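Long-range contacts in sensor histidine kinase DcuS (Escherichia coli, PDB 3BY8), which senses C4-dicarboxylates such as fumarate through its periplasmic domain and, as a membrane histidine kinase, activates the response regulator DcuR by phosphorylation: residues A19-L24 with G122-G127; G92-A97 with V109-Y114. All blocks are in the same frame, centred on the assembly; numbering follows the deposited sequence.

Interaction 1: residues A19-L24 with G122-G127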
ATOM      1  N   ALA A  19      -9.578   2.776  -2.585  1.00 12.44           N
ATOM      2  CA  ALA A  19      -9.966   2.555  -3.977  1.00 12.70           C
ATOM      3  C   ALA A  19      -8.700   2.396  -4.822  1.00 10.79           C
ATOM      4  O   ALA A  19      -8.628   1.531  -5.700  1.00 11.43           O
ATOM      5  CB  ALA A  19     -10.796   3.731  -4.471  1.00 12.63           C
ATOM      6  N   VAL A  20      -7.684   3.208  -4.563  1.00  9.27           N
ATOM      7  CA  VAL A  20      -6.414   3.055  -5.267  1.00  9.21           C
ATOM      8  C   VAL A  20      -5.796   1.683  -4.959  1.00 10.35           C
ATOM      9  O   VAL A  20      -5.365   0.976  -5.869  1.00 11.90           O
ATOM     10  CB  VAL A  20      -5.409   4.177  -4.871  1.00  9.74           C
ATOM     11  CG1 VAL A  20      -4.047   3.977  -5.524  1.00  9.80           C
ATOM     12  CG2 VAL A  20      -6.012   5.565  -5.241  1.00 10.74           C
ATOM     13  N   ALA A  21      -5.793   1.294  -3.682  1.00 10.66           N
ATOM     14  CA  ALA A  21      -5.181   0.026  -3.296  1.00 10.99           C
ATOM     15  C   ALA A  21      -5.883  -1.152  -3.942  1.00  9.90           C
ATOM     16  O   ALA A  21      -5.236  -2.056  -4.453  1.00 10.41           O
ATOM     17  CB  ALA A  21      -5.232  -0.085  -1.796  1.00 11.61           C
ATOM     18  N   ARG A  22      -7.209  -1.125  -3.954  1.00 10.61           N
ATOM     19  CA  ARG A  22      -8.005  -2.198  -4.539  1.00  9.88           C
ATOM     20  C   ARG A  22      -7.750  -2.284  -6.037  1.00 12.19           C
ATOM     21  O   ARG A  22      -7.635  -3.364  -6.605  1.00 12.49           O
ATOM     22  CB  ARG A  22      -9.495  -1.952  -4.288  1.00 12.11           C
ATOM     23  CG  ARG A  22      -9.897  -2.135  -2.829  1.00 12.77           C
ATOM     24  CD  ARG A  22     -11.319  -1.603  -2.651  1.00 15.65           C
ATOM     25  NE  ARG A  22     -11.826  -1.863  -1.315  1.00 15.05           N
ATOM     26  CZ  ARG A  22     -13.053  -1.555  -0.905  1.00 20.31           C
ATOM     27  NH1 ARG A  22     -13.915  -0.971  -1.742  1.00 20.49           N
ATOM     28  NH2 ARG A  22     -13.426  -1.829   0.345  1.00 18.59           N
ATOM     29  N   THR A  23      -7.637  -1.129  -6.679  1.00 12.41           N
ATOM     30  CA  THR A  23      -7.389  -1.133  -8.103  1.00 13.47           C
ATOM     31  C   THR A  23      -6.042  -1.787  -8.406  1.00 12.66           C
ATOM     32  O   THR A  23      -5.940  -2.663  -9.294  1.00 13.35           O
ATOM     33  CB  THR A  23      -7.428   0.303  -8.622  1.00  9.22           C
ATOM     34  OG1 THR A  23      -8.724   0.855  -8.364  1.00 12.29           O
ATOM     35  CG2 THR A  23      -7.174   0.311 -10.148  1.00 12.71           C
ATOM     36  N   LEU A  24      -5.006  -1.394  -7.676  1.00 10.55           N
ATOM     37  CA  LEU A  24      -3.685  -1.984  -7.874  1.00 11.44           C
ATOM     38  C   LEU A  24      -3.683  -3.472  -7.538  1.00 13.10           C
ATOM     39  O   LEU A  24      -2.948  -4.236  -8.185  1.00 16.22           O
ATOM     40  CB  LEU A  24      -2.661  -1.280  -7.009  1.00 12.25           C
ATOM     41  CG  LEU A  24      -2.350   0.129  -7.452  1.00 13.71           C
ATOM     42  CD1 LEU A  24      -1.409   0.806  -6.472  1.00 14.41           C
ATOM     43  CD2 LEU A  24      -1.718   0.079  -8.806  1.00 17.54           C
ATOM     44  N   GLY A 122      -0.458 -11.439  -1.767  1.00 12.63           N
ATOM     45  CA  GLY A 122       0.219 -10.262  -1.267  1.00 13.33           C
ATOM     46  C   GLY A 122      -0.733  -9.264  -0.660  1.00 10.01           C
ATOM     47  O   GLY A 122      -1.874  -9.588  -0.351  1.00 11.43           O
ATOM     48  N   VAL A 123      -0.215  -8.055  -0.473  1.00 10.29           N
ATOM     49  CA  VAL A 123      -0.952  -6.950   0.107  1.00 10.58           C
ATOM     50  C   VAL A 123      -0.556  -5.645  -0.579  1.00 11.37           C
ATOM     51  O   VAL A 123       0.582  -5.485  -0.997  1.00 10.05           O
ATOM     52  CB  VAL A 123      -0.583  -6.815   1.617  1.00 10.24           C
ATOM     53  CG1 VAL A 123      -1.234  -5.569   2.226  1.00 10.60           C
ATOM     54  CG2 VAL A 123      -1.036  -8.065   2.373  1.00 12.63           C
ATOM     55  N   VAL A 124      -1.525  -4.753  -0.744  1.00 10.89           N
ATOM     56  CA  VAL A 124      -1.210  -3.392  -1.201  1.00 10.40           C
ATOM     57  C   VAL A 124      -1.488  -2.511   0.029  1.00  8.34           C
ATOM     58  O   VAL A 124      -2.599  -2.502   0.580  1.00  9.24           O
ATOM     59  CB  VAL A 124      -2.085  -2.871  -2.355  1.00  9.16           C
ATOM     60  CG1 VAL A 124      -1.622  -1.468  -2.716  1.00 10.68           C
ATOM     61  CG2 VAL A 124      -1.983  -3.779  -3.576  1.00 10.46           C
ATOM     62  N   ALA A 125      -0.436  -1.801   0.455  1.00  9.09           N
ATOM     63  CA  ALA A 125      -0.489  -0.874   1.586  1.00 10.31           C
ATOM     64  C   ALA A 125      -0.321   0.560   1.058  1.00 10.83           C
ATOM     65  O   ALA A 125       0.614   0.818   0.292  1.00 11.44           O
ATOM     66  CB  ALA A 125       0.651  -1.200   2.571  1.00 11.12           C
ATOM     67  N   ILE A 126      -1.186   1.484   1.478  1.00 10.09           N
ATOM     68  CA  ILE A 126      -1.087   2.891   1.007  1.00 11.59           C
ATOM     69  C   ILE A 126      -1.212   3.855   2.189  1.00 10.50           C
ATOM     70  O   ILE A 126      -2.029   3.639   3.077  1.00 12.78           O
ATOM     71  CB  ILE A 126      -2.196   3.198  -0.034  1.00 12.53           C
ATOM     72  CG1 ILE A 126      -1.953   2.329  -1.268  1.00 11.37           C
ATOM     73  CG2 ILE A 126      -2.227   4.702  -0.384  1.00 14.59           C
ATOM     74  CD1 ILE A 126      -2.869   2.667  -2.474  1.00 13.07           C
ATOM     75  N   GLY A 127      -0.367   4.882   2.215  1.00 12.06           N
ATOM     76  CA  GLY A 127      -0.439   5.846   3.292  1.00 13.60           C
ATOM     77  C   GLY A 127      -0.699   7.261   2.798  1.00 15.71           C
ATOM     78  O   GLY A 127      -0.272   7.634   1.691  1.00 17.31           O
TER

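Interaction 2: residues G92-A97 with V109-Y114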
ATOM      1  N   GLY A  92      -6.252 -11.793   4.835  1.00 14.86           N
ATOM      2  CA  GLY A  92      -7.375 -11.547   3.951  1.00 15.70           C
ATOM      3  C   GLY A  92      -8.370 -10.468   4.297  1.00 15.78           C
ATOM      4  O   GLY A  92      -9.443 -10.396   3.678  1.00 20.93           O
ATOM      5  N   GLU A  93      -8.048  -9.616   5.253  1.00 15.48           N
ATOM      6  CA  GLU A  93      -8.969  -8.558   5.633  1.00 17.24           C
ATOM      7  C   GLU A  93      -8.389  -7.187   5.354  1.00 17.77           C
ATOM      8  O   GLU A  93      -7.181  -7.003   5.444  1.00 22.31           O
ATOM      9  CB  GLU A  93      -9.264  -8.657   7.129  1.00 22.04           C
ATOM     10  CG  GLU A  93     -10.186  -9.804   7.514  1.00 32.21           C
ATOM     11  CD  GLU A  93     -11.643  -9.537   7.133  1.00 39.46           C
ATOM     12  OE1 GLU A  93     -12.017  -9.767   5.954  1.00 43.21           O
ATOM     13  OE2 GLU A  93     -12.414  -9.085   8.014  1.00 44.26           O
ATOM     14  N   GLU A  94      -9.231  -6.222   5.019  1.00 14.10           N
ATOM     15  CA  GLU A  94      -8.735  -4.869   4.818  1.00 12.72           C
ATOM     16  C   GLU A  94      -8.504  -4.238   6.177  1.00 12.99           C
ATOM     17  O   GLU A  94      -9.035  -4.723   7.205  1.00 15.98           O
ATOM     18  CB  GLU A  94      -9.753  -4.041   4.033  1.00 13.39           C
ATOM     19  CG  GLU A  94      -9.870  -4.545   2.588  1.00 14.27           C
ATOM     20  CD  GLU A  94     -10.712  -3.672   1.693  1.00 16.78           C
ATOM     21  OE1 GLU A  94     -11.733  -3.115   2.174  1.00 20.90           O
ATOM     22  OE2 GLU A  94     -10.361  -3.556   0.506  1.00 14.53           O
ATOM     23  N   ASN A  95      -7.707  -3.178   6.202  1.00 11.60           N
ATOM     24  CA  ASN A  95      -7.437  -2.501   7.469  1.00 11.22           C
ATOM     25  C   ASN A  95      -7.107  -1.039   7.233  1.00 12.80           C
ATOM     26  O   ASN A  95      -6.659  -0.652   6.139  1.00 12.60           O
ATOM     27  CB  ASN A  95      -6.283  -3.212   8.205  1.00 12.58           C
ATOM     28  CG  ASN A  95      -6.160  -2.797   9.656  1.00 13.00           C
ATOM     29  OD1 ASN A  95      -7.151  -2.454  10.301  1.00 15.96           O
ATOM     30  ND2 ASN A  95      -4.942  -2.849  10.179  1.00 13.93           N
ATOM     31  N   VAL A  96      -7.385  -0.235   8.252  1.00 13.01           N
ATOM     32  CA  VAL A  96      -7.112   1.182   8.228  1.00 12.54           C
ATOM     33  C   VAL A  96      -6.527   1.491   9.618  1.00 12.88           C
ATOM     34  O   VAL A  96      -7.079   1.060  10.650  1.00 15.90           O
ATOM     35  CB  VAL A  96      -8.421   1.998   8.019  1.00 16.01           C
ATOM     36  CG1 VAL A  96      -8.112   3.501   7.997  1.00 17.31           C
ATOM     37  CG2 VAL A  96      -9.105   1.579   6.705  1.00 16.77           C
ATOM     38  N   ALA A  97      -5.427   2.221   9.628  1.00 12.52           N
ATOM     39  CA  ALA A  97      -4.746   2.539  10.889  1.00 10.91           C
ATOM     40  C   ALA A  97      -3.919   3.797  10.790  1.00 11.96           C
ATOM     41  O   ALA A  97      -3.650   4.301   9.699  1.00 15.12           O
ATOM     42  CB  ALA A  97      -3.813   1.363  11.272  1.00 11.44           C
ATOM     43  N   VAL A 109      -3.944   2.437   4.758  1.00 11.05           N
ATOM     44  CA  VAL A 109      -4.945   1.456   4.392  1.00 10.75           C
ATOM     45  C   VAL A 109      -4.274   0.252   3.731  1.00  9.65           C
ATOM     46  O   VAL A 109      -3.180   0.348   3.126  1.00  9.98           O
ATOM     47  CB  VAL A 109      -6.049   2.052   3.443  1.00 11.92           C
ATOM     48  CG1 VAL A 109      -6.639   3.313   4.112  1.00 14.01           C
ATOM     49  CG2 VAL A 109      -5.506   2.372   2.048  1.00 11.64           C
ATOM     50  N   PHE A 110      -4.977  -0.874   3.826  1.00  9.40           N
ATOM     51  CA  PHE A 110      -4.406  -2.141   3.352  1.00  8.10           C
ATOM     52  C   PHE A 110      -5.478  -2.995   2.736  1.00 10.29           C
ATOM     53  O   PHE A 110      -6.589  -3.084   3.264  1.00 12.10           O
ATOM     54  CB  PHE A 110      -3.840  -2.960   4.555  1.00  9.42           C
ATOM     55  CG  PHE A 110      -2.781  -2.252   5.333  1.00  8.44           C
ATOM     56  CD1 PHE A 110      -3.127  -1.266   6.271  1.00 10.23           C
ATOM     57  CD2 PHE A 110      -1.432  -2.558   5.141  1.00  9.34           C
ATOM     58  CE1 PHE A 110      -2.123  -0.601   7.004  1.00 11.13           C
ATOM     59  CE2 PHE A 110      -0.448  -1.903   5.867  1.00  9.29           C
ATOM     60  CZ  PHE A 110      -0.791  -0.921   6.805  1.00  9.20           C
ATOM     61  N   THR A 111      -5.145  -3.656   1.630  1.00  9.25           N
ATOM     62  CA  THR A 111      -6.084  -4.586   1.012  1.00  9.74           C
ATOM     63  C   THR A 111      -5.305  -5.795   0.456  1.00  9.71           C
ATOM     64  O   THR A 111      -4.171  -5.665   0.003  1.00 10.31           O
ATOM     65  CB  THR A 111      -6.942  -3.878  -0.096  1.00  8.91           C
ATOM     66  OG1 THR A 111      -8.117  -4.660  -0.354  1.00 11.28           O
ATOM     67  CG2 THR A 111      -6.147  -3.717  -1.411  1.00 11.70           C
ATOM     68  N   PRO A 112      -5.914  -6.994   0.493  1.00  9.92           N
ATOM     69  CA  PRO A 112      -5.211  -8.172  -0.018  1.00 11.13           C
ATOM     70  C   PRO A 112      -5.128  -8.272  -1.534  1.00 12.44           C
ATOM     71  O   PRO A 112      -6.004  -7.725  -2.241  1.00 13.79           O
ATOM     72  CB  PRO A 112      -5.975  -9.355   0.612  1.00 13.44           C
ATOM     73  CG  PRO A 112      -7.353  -8.804   0.865  1.00 16.05           C
ATOM     74  CD  PRO A 112      -7.176  -7.332   1.178  1.00 13.13           C
ATOM     75  N   ILE A 113      -4.101  -8.963  -2.031  1.00 11.56           N
ATOM     76  CA  ILE A 113      -3.895  -9.224  -3.464  1.00 12.12           C
ATOM     77  C   ILE A 113      -4.150 -10.736  -3.627  1.00 11.83           C
ATOM     78  O   ILE A 113      -3.568 -11.555  -2.877  1.00 11.04           O
ATOM     79  CB  ILE A 113      -2.454  -8.930  -3.905  1.00 12.67           C
ATOM     80  CG1 ILE A 113      -2.115  -7.458  -3.629  1.00 10.66           C
ATOM     81  CG2 ILE A 113      -2.299  -9.208  -5.434  1.00 13.62           C
ATOM     82  CD1 ILE A 113      -0.681  -7.080  -3.933  1.00 12.86           C
ATOM     83  N   TYR A 114      -4.988 -11.114  -4.591  1.00 14.42           N
ATOM     84  CA  TYR A 114      -5.320 -12.514  -4.839  1.00 14.86           C
ATOM     85  C   TYR A 114      -4.907 -12.958  -6.231  1.00 16.11           C
ATOM     86  O   TYR A 114      -4.859 -12.135  -7.161  1.00 18.26           O
ATOM     87  CB  TYR A 114      -6.837 -12.676  -4.701  1.00 15.98           C
ATOM     88  CG  TYR A 114      -7.357 -12.414  -3.311  1.00 17.39           C
ATOM     89  CD1 TYR A 114      -7.166 -13.350  -2.288  1.00 19.01           C
ATOM     90  CD2 TYR A 114      -8.041 -11.236  -3.012  1.00 21.32           C
ATOM     91  CE1 TYR A 114      -7.645 -13.120  -1.009  1.00 19.72           C
ATOM     92  CE2 TYR A 114      -8.526 -11.002  -1.727  1.00 18.48           C
ATOM     93  CZ  TYR A 114      -8.326 -11.947  -0.739  1.00 21.37           C
ATOM     94  OH  TYR A 114      -8.826 -11.742   0.530  1.00 21.90           O
TER

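Interaction 1: residues A19-L24 with G122-G127
Helix 8-25 of the periplasmic Cache domain packs on strand 120-129 of the antiparallel sheet, Val20, Ala21 and Leu24 meeting Val124 and Ile126. All the side chains that meet here are apolar. Ile126 is the long probe: its CG1 stands anti to the carbonyl carbon (chi1 -64°), and an extended chi2 (-172°) carries CD1 to 3.4 Å from the backbone N of Ala21. There it also meets Val20 CG1 at 3.5 Å, the side chains crossing at about a right angle, and Ala21 CB at 3.7 Å. Alanine suits this place because its single methyl lets the helix lie close to the sheet, the axes of the two segments passing 8.1 Å apart. Val124 fills the space beside it with both branches: CG1 lies 4.0 Å from Ala21 CB, while CG2 faces Ala21 O at 3.8 Å. Leu24, one turn on, approaches more loosely, its CB 4.3 Å from Val124 CG2. Beta-branched residues are at home on the strand, where every second side chain faces the helix. Ile59 and Val50 continue the apolar layer around Val20. The arrangement is the long N-terminal helix packed on the central sheet, as in Cache sensor domains.

Interaction 2: residues G92-A97 with V109-Y114
Asn95 and Phe110 pair through their backbones in the hairpin whose first strand, 95-99, is an outermost strand of the sheet. Both backbone bonds of this antiparallel hydrogen-bonded pair form: Asn95 N donates to Phe110 O at 3.1 Å, and Phe110 N to Asn95 O at 2.9 Å with an N-H...O angle of 135°. Each carbonyl also receives a CA-H...O contact, Phe110 O from Glu94 CA and Asn95 O from Val109 CA. Asn95 O lies at the edge of the Phe110 ring, in its plane, 3.6 Å from CD1. The amide of Asn95 looks beyond the hairpin, ND2 donating to Asp85 O.

On the other face of the sheet Glu94 and Thr111 run side by side, pointing the same way. Thr111 OG1, anti to its backbone N (chi1 -161°), donates to Glu94 OE2 at 2.6 Å, meeting that oxygen's anti lone pair, turned from OE1. The guanidinium of Arg22 on helix 8-25 lies against both carboxylate oxygens, NH2 in a salt bridge with OE1 and NE close to OE2. Glutamate suits the site because its extended chain carries two acceptors past the strand edge, OE2 serving both hydroxyl and guanidinium. An alanine here, lacking the carboxylate, would probably leave the Thr111 hydroxyl without its acceptor and the Arg22 charge without its mate, and loosen the tie between hairpin and helix. Next to Glu94 on this face, the non-hydrogen-bonded pair Val96 and Val109 adds an apolar touch, CG2 to CG1 at 4.0 Å. Toward residues 92-94, Pro112 CG rests 3.8 Å from Gly92 O; proline has no N-H to offer, and the loop leaves the strand pairing here. Gly92 has a positive phi (78°), which favours glycine. The whole is an antiparallel beta hairpin forming one edge of the Cache sheet.

Strands 106-114 and 120-129 are neighbours in one sheet and follow each other in the chain, so interactions 1 and 2, with centres 7 Å apart, share a framework. Val109 N probably bonds Ile126 O at 2.8 Å. Ala125 CB meets Phe110 CE2 at 3.5 Å on one face of the sheet, while Val124 CG2 touches Ile113 CD1 at 3.6 Å on the other. Arg22 NH2 to Glu94 OE1, 2.8 Å, joins the helix of interaction 1 to the hairpin of interaction 2. Phe110 points to the ligand's side of the sheet, its side chain about 7 Å from the malate that Arg108 binds; interaction 1 lies on the helix-facing side, the Ile126 side chain about 9 Å from the ligand.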